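Local coordinates for protein glutathione S-transferase domain (Burkholderia graminis, PDB 4MF5) that binds glutathione and probably transfers it to electrophilic substrates, as a dimeric member of the glutathione S-transferase superfamily related to the Ure2p-like enzymes, at residues P36-E41 / P66-L71; Q44-P49 / A95-N100; V185-L190 / F230-R235. All coordinates share one frame; numbering follows the deposited sequence.

Interaction 1: residues P36-E41 / P66-L71; sequences PAAHPE and PYEPHL
Glu68 reaches from strand 67-71 across to the loop 36-41 and lays its carboxylate against two successive backbone N-H groups. With CG anti to the backbone N (chi1 -177°), the extended chain carries the carboxylate up to the loop. OE2 takes the N-H of Ala38 with its syn lone pair (Ala38 N to Glu68 OE2 2.8 Å), whereas the N-H of His39 comes to OE1 from above the carboxylate plane (His39 N to Glu68 OE1 2.8 Å). These two bent bonds, with a third from Gln44 NE2 to Glu68 OE1, hold the buried carboxylate in place and limit its rotation; the third also ties it to strand 43-47. His39 crosses the Glu68 side chain at about a right angle, its ring plane 68° from the carboxylate, and His39 CD2 packs 3.8 Å from Glu68 CD; the CB of Ala38 lies over one face of that ring, toward the rim. Further along the strand, His70 CE1 comes to 3.3 Å from Pro36 O, while His70 NE2 is hydrogen-bonded to Gln44 OE1. The arrangement joins the segment leading into the first strand of the thioredoxin-like N-terminal domain to an edge strand of its sheet, 67-71.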
loop_
_atom_site.group_PDB
_atom_site.type_symbol
_atom_site.label_atom_id
_atom_site.label_comp_id
_atom_site.label_asym_id
_atom_site.label_seq_id
_atom_site.Cartn_x
_atom_site.Cartn_y
_atom_site.Cartn_z
ATOM N N PRO A 36 -14.363 16.007 -19.918
ATOM C CA PRO A 36 -14.482 17.416 -19.536
ATOM C C PRO A 36 -15.287 17.596 -18.255
ATOM O O PRO A 36 -16.198 16.826 -17.961
ATOM C CB PRO A 36 -15.231 18.050 -20.717
ATOM C CG PRO A 36 -15.132 17.111 -21.815
ATOM C CD PRO A 36 -14.922 15.747 -21.252
ATOM N N ALA A 37 -14.934 18.613 -17.492
ATOM C CA ALA A 37 -15.615 18.925 -16.249
ATOM C C ALA A 37 -16.842 19.774 -16.497
ATOM O O ALA A 37 -16.732 20.940 -16.899
ATOM C CB ALA A 37 -14.670 19.641 -15.326
ATOM N N ALA A 38 -18.017 19.202 -16.279
ATOM C CA ALA A 38 -19.253 20.005 -16.293
ATOM C C ALA A 38 -19.316 20.873 -15.050
ATOM O O ALA A 38 -20.008 21.898 -15.039
ATOM C CB ALA A 38 -20.469 19.119 -16.351
ATOM N N HIS A 39 -18.637 20.444 -13.984
ATOM C CA HIS A 39 -18.680 21.079 -12.671
ATOM C C HIS A 39 -17.245 21.230 -12.157
ATOM O O HIS A 39 -16.827 20.526 -11.228
ATOM C CB HIS A 39 -19.481 20.229 -11.685
ATOM C CG HIS A 39 -20.823 19.820 -12.186
ATOM N ND1 HIS A 39 -21.873 20.699 -12.327
ATOM C CD2 HIS A 39 -21.291 18.609 -12.554
ATOM C CE1 HIS A 39 -22.926 20.045 -12.789
ATOM N NE2 HIS A 39 -22.594 18.778 -12.933
ATOM N N PRO A 40 -16.466 22.149 -12.757
ATOM C CA PRO A 40 -15.043 22.230 -12.444
ATOM C C PRO A 40 -14.731 22.719 -11.041
ATOM O O PRO A 40 -13.569 22.657 -10.635
ATOM C CB PRO A 40 -14.492 23.185 -13.511
ATOM C CG PRO A 40 -15.687 24.009 -13.896
ATOM C CD PRO A 40 -16.837 23.066 -13.848
ATOM N N GLU A 41 -15.742 23.216 -10.322
ATOM C CA GLU A 41 -15.622 23.559 -8.926
ATOM C C GLU A 41 -15.657 22.363 -7.974
ATOM O O GLU A 41 -15.449 22.533 -6.770
ATOM C CB GLU A 41 -16.774 24.513 -8.541
ATOM C CG GLU A 41 -18.156 23.874 -8.315
ATOM C CD GLU A 41 -18.948 23.463 -9.545
ATOM O OE1 GLU A 41 -20.058 22.919 -9.290
ATOM O OE2 GLU A 41 -18.482 23.691 -10.706
ATOM N N PRO A 66 -18.647 17.298 -2.421
ATOM C CA PRO A 66 -19.141 17.232 -3.800
ATOM C C PRO A 66 -18.108 16.640 -4.741
ATOM O O PRO A 66 -16.905 16.885 -4.600
ATOM C CB PRO A 66 -19.408 18.708 -4.139
ATOM C CG PRO A 66 -19.661 19.355 -2.796
ATOM C CD PRO A 66 -18.704 18.669 -1.873
ATOM N N TYR A 67 -18.581 15.901 -5.726
ATOM C CA TYR A 67 -17.669 15.381 -6.729
ATOM C C TYR A 67 -18.383 15.176 -8.037
ATOM O O TYR A 67 -19.616 15.050 -8.085
ATOM C CB TYR A 67 -17.001 14.089 -6.255
ATOM C CG TYR A 67 -17.890 12.870 -6.140
ATOM C CD1 TYR A 67 -18.748 12.718 -5.054
ATOM C CD2 TYR A 67 -17.855 11.862 -7.090
ATOM C CE1 TYR A 67 -19.528 11.578 -4.898
ATOM C CE2 TYR A 67 -18.639 10.726 -6.959
ATOM C CZ TYR A 67 -19.465 10.586 -5.870
ATOM O OH TYR A 67 -20.206 9.431 -5.760
ATOM N N GLU A 68 -17.604 15.128 -9.108
ATOM C CA GLU A 68 -18.094 14.879 -10.445
ATOM C C GLU A 68 -17.489 13.580 -10.938
ATOM O O GLU A 68 -16.290 13.526 -11.190
ATOM C CB GLU A 68 -17.718 16.022 -11.391
ATOM C CG GLU A 68 -18.281 15.833 -12.788
ATOM C CD GLU A 68 -18.020 16.966 -13.743
ATOM O OE1 GLU A 68 -17.506 18.009 -13.308
ATOM O OE2 GLU A 68 -18.330 16.793 -14.949
ATOM N N PRO A 69 -18.292 12.514 -11.051
ATOM C CA PRO A 69 -17.763 11.225 -11.463
ATOM C C PRO A 69 -17.657 11.128 -12.981
ATOM O O PRO A 69 -18.492 11.647 -13.714
ATOM C CB PRO A 69 -18.799 10.240 -10.935
ATOM C CG PRO A 69 -20.073 11.007 -10.949
ATOM C CD PRO A 69 -19.701 12.433 -10.626
ATOM N N HIS A 70 -16.639 10.414 -13.421
ATOM C CA HIS A 70 -16.377 10.149 -14.829
ATOM C C HIS A 70 -16.056 8.678 -14.975
ATOM O O HIS A 70 -15.158 8.179 -14.300
ATOM C CB HIS A 70 -15.205 10.979 -15.326
ATOM C CG HIS A 70 -15.426 12.449 -15.193
ATOM N ND1 HIS A 70 -16.242 13.172 -16.041
ATOM C CD2 HIS A 70 -14.948 13.332 -14.289
ATOM C CE1 HIS A 70 -16.251 14.439 -15.660
ATOM N NE2 HIS A 70 -15.475 14.561 -14.597
ATOM N N LEU A 71 -16.778 7.999 -15.861
ATOM C CA LEU A 71 -16.634 6.574 -16.032
ATOM C C LEU A 71 -15.473 6.274 -16.979
ATOM O O LEU A 71 -15.485 6.639 -18.163
ATOM C CB LEU A 71 -17.931 6.000 -16.599
ATOM C CG LEU A 71 -17.968 4.477 -16.731
ATOM C CD1 LEU A 71 -18.041 3.812 -15.379
ATOM C CD2 LEU A 71 -19.142 4.063 -17.614
#

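Interaction 2: residues Q44-P49 / A95-N100; sequences QLYSLP and AIIDPN
Tyr46 has CG anti to its carbonyl carbon (chi1 -49°) and Ile97 sets CG1 likewise (chi1 -62°), which brings the phenol and the isoleucine tip together on one face of the sheet. Tyr46 OH lies 3.6 Å from Ile97 CD1, and the ring turns its edge to the neighbouring strand, with Tyr46 CD2 3.5 Å from Ala95 O. Leu45 and Ile96 occupy the opposite face, where Leu45 CD1 meets Ile96 CG2 at 3.9 Å. Between the two layers of side chains the strands run antiparallel, 171° apart. Gln44-Ile97 and Tyr46-Ala95 are hydrogen-bonded pairs that flank the non-hydrogen-bonded pair Leu45-Ile96. The bond from Gln44 N to Ile97 O is short and almost straight (2.8 Å), and Tyr46 N donates to Ala95 O at 2.9 Å. Between the pairs, the CA of Ile96 makes a CA-H...O contact of 3.1 Å with Gln44 O. Strand 43-47 has strand 67-71 as its parallel neighbour on the other side, and strand 107-110 follows strand 95-98. Helix 31-34 packs on Tyr46 and Ile97, the Tyr46 ring also meets that of His70, and helix 51-63 covers Leu45 on the opposite face.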
loop_
_atom_site.group_PDB
_atom_site.type_symbol
_atom_site.label_atom_id
_atom_site.label_comp_id
_atom_site.label_asym_id
_atom_site.label_seq_id
_atom_site.Cartn_x
_atom_site.Cartn_y
_atom_site.Cartn_z
ATOM N N GLN A 44 -12.932 16.080 -9.176
ATOM C CA GLN A 44 -13.173 15.244 -10.341
ATOM C C GLN A 44 -12.684 13.837 -10.013
ATOM O O GLN A 44 -11.541 13.650 -9.605
ATOM C CB GLN A 44 -12.379 15.797 -11.518
ATOM C CG GLN A 44 -12.720 17.254 -11.862
ATOM C CD GLN A 44 -14.097 17.380 -12.459
ATOM O OE1 GLN A 44 -14.397 16.762 -13.487
ATOM N NE2 GLN A 44 -14.954 18.178 -11.833
ATOM N N LEU A 45 -13.553 12.854 -10.219
ATOM C CA LEU A 45 -13.242 11.445 -9.968
ATOM C C LEU A 45 -13.267 10.696 -11.289
ATOM O O LEU A 45 -14.279 10.713 -11.981
ATOM C CB LEU A 45 -14.275 10.837 -9.018
ATOM C CG LEU A 45 -14.166 9.333 -8.808
ATOM C CD1 LEU A 45 -12.865 8.955 -8.112
ATOM C CD2 LEU A 45 -15.365 8.811 -8.033
ATOM N N TYR A 46 -12.166 10.012 -11.609
ATOM C CA TYR A 46 -12.039 9.222 -12.839
ATOM C C TYR A 46 -11.928 7.780 -12.382
ATOM O O TYR A 46 -10.915 7.371 -11.819
ATOM C CB TYR A 46 -10.836 9.694 -13.643
ATOM C CG TYR A 46 -10.796 11.204 -13.838
ATOM C CD1 TYR A 46 -11.440 11.830 -14.900
ATOM C CD2 TYR A 46 -10.096 11.999 -12.938
ATOM C CE1 TYR A 46 -11.386 13.207 -15.048
ATOM C CE2 TYR A 46 -10.046 13.371 -13.083
ATOM C CZ TYR A 46 -10.689 13.973 -14.135
ATOM O OH TYR A 46 -10.599 15.340 -14.247
ATOM N N SER A 47 -13.012 7.021 -12.532
ATOM C CA SER A 47 -13.103 5.739 -11.858
ATOM C C SER A 47 -14.027 4.766 -12.566
ATOM O O SER A 47 -14.632 5.064 -13.594
ATOM C CB SER A 47 -13.544 6.000 -10.415
ATOM O OG SER A 47 -13.356 4.853 -9.601
ATOM N N LEU A 48 -14.124 3.591 -11.957
ATOM C CA LEU A 48 -15.002 2.503 -12.368
ATOM C C LEU A 48 -15.391 1.829 -11.063
ATOM O O LEU A 48 -14.578 1.792 -10.156
ATOM C CB LEU A 48 -14.253 1.515 -13.262
ATOM C CG LEU A 48 -15.037 0.412 -13.969
ATOM C CD1 LEU A 48 -15.984 0.989 -15.009
ATOM C CD2 LEU A 48 -14.061 -0.566 -14.609
ATOM N N PRO A 49 -16.594 1.234 -10.956
ATOM C CA PRO A 49 -16.998 0.674 -9.648
ATOM C C PRO A 49 -16.408 -0.689 -9.273
ATOM O O PRO A 49 -17.093 -1.567 -8.740
ATOM C CB PRO A 49 -18.531 0.601 -9.723
ATOM C CG PRO A 49 -18.910 1.280 -10.941
ATOM C CD PRO A 49 -17.737 1.367 -11.861
ATOM N N ALA A 95 -8.464 7.738 -9.998
ATOM C CA ALA A 95 -7.628 8.930 -9.867
ATOM C C ALA A 95 -8.556 10.115 -9.686
ATOM O O ALA A 95 -9.733 10.067 -10.069
ATOM C CB ALA A 95 -6.744 9.094 -11.098
ATOM N N ILE A 96 -8.028 11.184 -9.084
ATOM C CA ILE A 96 -8.785 12.407 -8.850
ATOM C C ILE A 96 -8.005 13.636 -9.276
ATOM O O ILE A 96 -6.776 13.628 -9.330
ATOM C CB ILE A 96 -9.193 12.562 -7.355
ATOM C CG1 ILE A 96 -7.978 12.719 -6.443
ATOM C CG2 ILE A 96 -10.093 11.420 -6.921
ATOM C CD1 ILE A 96 -8.281 13.285 -5.086
ATOM N N ILE A 97 -8.746 14.710 -9.507
ATOM C CA ILE A 97 -8.183 16.065 -9.438
ATOM C C ILE A 97 -9.090 16.871 -8.530
ATOM O O ILE A 97 -10.279 17.045 -8.845
ATOM C CB ILE A 97 -8.080 16.766 -10.808
ATOM C CG1 ILE A 97 -7.142 15.989 -11.748
ATOM C CG2 ILE A 97 -7.576 18.196 -10.606
ATOM C CD1 ILE A 97 -7.280 16.381 -13.202
ATOM N N ASP A 98 -8.553 17.325 -7.399
ATOM C CA ASP A 98 -9.308 18.224 -6.526
ATOM C C ASP A 98 -8.982 19.642 -6.974
ATOM O O ASP A 98 -7.851 20.071 -6.778
ATOM C CB ASP A 98 -8.952 18.016 -5.066
ATOM C CG ASP A 98 -9.829 18.834 -4.127
ATOM O OD1 ASP A 98 -10.654 19.640 -4.643
ATOM O OD2 ASP A 98 -9.685 18.669 -2.897
ATOM N N PRO A 99 -9.948 20.405 -7.545
ATOM C CA PRO A 99 -9.628 21.770 -7.972
ATOM C C PRO A 99 -9.243 22.667 -6.805
ATOM O O PRO A 99 -8.507 23.642 -6.994
ATOM C CB PRO A 99 -10.919 22.237 -8.639
ATOM C CG PRO A 99 -11.991 21.439 -8.001
ATOM C CD PRO A 99 -11.376 20.092 -7.758
ATOM N N ASN A 100 -9.732 22.353 -5.611
ATOM C CA ASN A 100 -9.337 23.178 -4.482
ATOM C C ASN A 100 -8.566 22.383 -3.467
ATOM O O ASN A 100 -9.014 21.908 -2.436
ATOM C CB ASN A 100 -10.499 23.929 -3.923
ATOM C CG ASN A 100 -11.078 24.875 -4.937
ATOM O OD1 ASN A 100 -12.200 24.688 -5.364
ATOM N ND2 ASN A 100 -10.307 25.862 -5.361
#

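Interaction 3: residues V185-L190 / F230-R235; sequences VLEQRL and FPNVQR
Glu187 OE2 is gripped twice by Asn232: the backbone N-H approaches its syn lone pair in a fairly straight bond (Asn232 N to Glu187 OE2 2.9 Å), and the side-chain amide comes from above the carboxylate plane in a more bent one (Asn232 ND2 to Glu187 OE2 2.9 Å). The second approach is tilted from the amide plane as well, and the two flat groups stand 34° apart. Glu187 OE1 accepts from Val233 N at 2.9 Å on the syn side, somewhat out of plane. A bend at chi2 (66°) carries the carboxylate of Glu187 over the start of helix 231-242, just after the N-cap residue Phe230. Two first-turn N-H groups are thus satisfied by a side chain from another helix, and the positive end of the helix dipole would probably favour the charged form of the acid. The stem of Glu187 packs alongside Phe230, Glu187 CB at the ring edge, 3.9 Å from Phe230 CD1. Next to the polar cluster, Val233 CG2 meets Leu190 CD1 at 4.1 Å and also touches Leu186, while Leu190 CB abuts Asn232 CB at 3.7 Å. Arg235 NH2 donates to Asn232 OD1 at 2.9 Å within its guanidinium plane, steadying the amide, whose ND2 is also bonded to Glu191 OE1; the carbonyls of Arg193 and Glu194 hold the guanidinium too. The short helical segments cross at 78°, with axes 8.2 Å apart. Helix 203-216 packs against Leu186, Leu190 and Val233, and helix 131-161 against Val185 and Leu186; Pro89 of the second subunit touches Val185.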
loop_
_atom_site.group_PDB
_atom_site.type_symbol
_atom_site.label_atom_id
_atom_site.label_comp_id
_atom_site.label_asym_id
_atom_site.label_seq_id
_atom_site.Cartn_x
_atom_site.Cartn_y
_atom_site.Cartn_z
ATOM N N VAL A 185 -6.468 -12.627 9.819
ATOM C CA VAL A 185 -5.920 -11.417 10.446
ATOM C C VAL A 185 -7.049 -10.430 10.725
ATOM O O VAL A 185 -7.162 -9.871 11.815
ATOM C CB VAL A 185 -4.837 -10.761 9.557
ATOM C CG1 VAL A 185 -4.361 -9.456 10.178
ATOM C CG2 VAL A 185 -3.660 -11.710 9.360
ATOM N N LEU A 186 -7.885 -10.193 9.734
ATOM C CA LEU A 186 -9.034 -9.296 9.920
ATOM C C LEU A 186 -9.969 -9.799 11.003
ATOM O O LEU A 186 -10.451 -9.013 11.817
ATOM C CB LEU A 186 -9.816 -9.114 8.630
ATOM C CG LEU A 186 -9.171 -8.267 7.556
ATOM C CD1 LEU A 186 -10.047 -8.287 6.311
ATOM C CD2 LEU A 186 -8.932 -6.846 7.997
ATOM N N GLU A 187 -10.225 -11.105 11.013
ATOM C CA GLU A 187 -11.124 -11.716 11.991
ATOM C C GLU A 187 -10.640 -11.489 13.416
ATOM O O GLU A 187 -11.409 -11.086 14.300
ATOM C CB GLU A 187 -11.258 -13.208 11.707
ATOM C CG GLU A 187 -12.164 -13.946 12.650
ATOM C CD GLU A 187 -13.609 -13.529 12.546
ATOM O OE1 GLU A 187 -13.985 -12.928 11.531
ATOM O OE2 GLU A 187 -14.376 -13.827 13.492
ATOM N N GLN A 188 -9.382 -11.768 13.670
ATOM C CA GLN A 188 -8.817 -11.546 14.992
ATOM C C GLN A 188 -8.804 -10.085 15.369
ATOM O O GLN A 188 -9.034 -9.755 16.507
ATOM C CB GLN A 188 -7.418 -12.160 15.097
ATOM C CG GLN A 188 -6.828 -12.086 16.472
ATOM C CD GLN A 188 -7.723 -12.817 17.479
ATOM O OE1 GLN A 188 -7.985 -14.015 17.310
ATOM N NE2 GLN A 188 -8.274 -12.081 18.460
ATOM N N ARG A 189 -8.552 -9.205 14.406
ATOM C CA ARG A 189 -8.554 -7.786 14.686
ATOM C C ARG A 189 -9.945 -7.283 15.072
ATOM O O ARG A 189 -10.111 -6.417 15.937
ATOM C CB ARG A 189 -8.019 -7.025 13.475
ATOM C CG ARG A 189 -8.073 -5.532 13.614
ATOM C CD ARG A 189 -7.202 -5.040 14.715
ATOM N NE ARG A 189 -7.393 -3.637 14.862
ATOM C CZ ARG A 189 -6.742 -2.890 15.736
ATOM N NH1 ARG A 189 -7.047 -1.602 15.820
ATOM N NH2 ARG A 189 -5.781 -3.410 16.495
ATOM N N LEU A 190 -10.966 -7.811 14.410
ATOM C CA LEU A 190 -12.340 -7.373 14.639
ATOM C C LEU A 190 -12.952 -7.973 15.887
ATOM O O LEU A 190 -14.020 -7.519 16.313
ATOM C CB LEU A 190 -13.203 -7.677 13.420
ATOM C CG LEU A 190 -12.914 -6.781 12.222
ATOM C CD1 LEU A 190 -13.562 -7.397 10.984
ATOM C CD2 LEU A 190 -13.392 -5.361 12.422
ATOM N N PHE A 230 -15.368 -16.802 9.464
ATOM C CA PHE A 230 -14.890 -15.500 9.947
ATOM C C PHE A 230 -16.113 -14.679 10.379
ATOM O O PHE A 230 -16.528 -13.746 9.690
ATOM C CB PHE A 230 -14.089 -14.810 8.837
ATOM C CG PHE A 230 -13.015 -15.691 8.260
ATOM C CD1 PHE A 230 -11.800 -15.874 8.926
ATOM C CD2 PHE A 230 -13.210 -16.353 7.056
ATOM C CE1 PHE A 230 -10.820 -16.706 8.407
ATOM C CE2 PHE A 230 -12.220 -17.191 6.544
ATOM C CZ PHE A 230 -11.029 -17.346 7.214
ATOM N N PRO A 231 -16.704 -15.010 11.527
ATOM C CA PRO A 231 -17.977 -14.368 11.897
ATOM C C PRO A 231 -17.855 -12.858 12.152
ATOM O O PRO A 231 -18.781 -12.111 11.818
ATOM C CB PRO A 231 -18.403 -15.142 13.160
ATOM C CG PRO A 231 -17.144 -15.758 13.671
ATOM C CD PRO A 231 -16.364 -16.114 12.433
ATOM N N ASN A 232 -16.772 -12.399 12.761
ATOM C CA ASN A 232 -16.593 -10.965 12.915
ATOM C C ASN A 232 -16.504 -10.248 11.570
ATOM O O ASN A 232 -17.056 -9.167 11.390
ATOM C CB ASN A 232 -15.355 -10.629 13.738
ATOM C CG ASN A 232 -15.520 -10.951 15.192
ATOM O OD1 ASN A 232 -16.303 -10.296 15.901
ATOM N ND2 ASN A 232 -14.758 -11.879 15.658
ATOM N N VAL A 233 -15.779 -10.836 10.622
ATOM C CA VAL A 233 -15.714 -10.270 9.278
ATOM C C VAL A 233 -17.121 -10.234 8.680
ATOM O O VAL A 233 -17.512 -9.239 8.070
ATOM C CB VAL A 233 -14.750 -11.055 8.371
ATOM C CG1 VAL A 233 -14.847 -10.575 6.927
ATOM C CG2 VAL A 233 -13.323 -10.943 8.864
ATOM N N GLN A 234 -17.891 -11.309 8.843
ATOM C CA GLN A 234 -19.237 -11.319 8.286
ATOM C C GLN A 234 -20.132 -10.250 8.904
ATOM O O GLN A 234 -20.932 -9.643 8.201
ATOM C CB GLN A 234 -19.889 -12.700 8.477
ATOM C CG GLN A 234 -19.158 -13.790 7.684
ATOM C CD GLN A 234 -20.018 -15.001 7.472
ATOM O OE1 GLN A 234 -20.559 -15.620 8.462
ATOM N NE2 GLN A 234 -20.207 -15.358 6.259
ATOM N N ARG A 235 -20.010 -10.042 10.207
ATOM C CA ARG A 235 -20.734 -8.989 10.894
ATOM C C ARG A 235 -20.408 -7.616 10.338
ATOM O O ARG A 235 -21.309 -6.822 10.023
ATOM C CB ARG A 235 -20.357 -9.033 12.385
ATOM C CG ARG A 235 -20.791 -7.863 13.231
ATOM C CD ARG A 235 -20.406 -7.973 14.701
ATOM N NE ARG A 235 -18.979 -8.161 14.976
ATOM C CZ ARG A 235 -18.034 -7.232 14.897
ATOM N NH1 ARG A 235 -18.343 -6.000 14.472
ATOM N NH2 ARG A 235 -16.791 -7.536 15.267
#

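Interactions 1 and 2 belong to the N-terminal, thioredoxin-like part of the chain, with centres about 8 Å apart, and share the sheet in which strands 67-71, 43-47 and 95-98 lie side by side. Their segments alternate along the sequence, so the two contacts interlock, and they also touch through the backbone, where His70 N probably donates to Leu45 O at 2.8 Å. Interaction 3 comes later in sequence, in the all-helical C-terminal domain, on the opposite side of the chain's centre, its centre about 37 Å from interaction 1 and about 31 Å from interaction 2. Interactions 1 and 2 thus build one sheet near the glutathione, whereas 185-190/230-235 joins two helices of the other domain, away from the annotated sites.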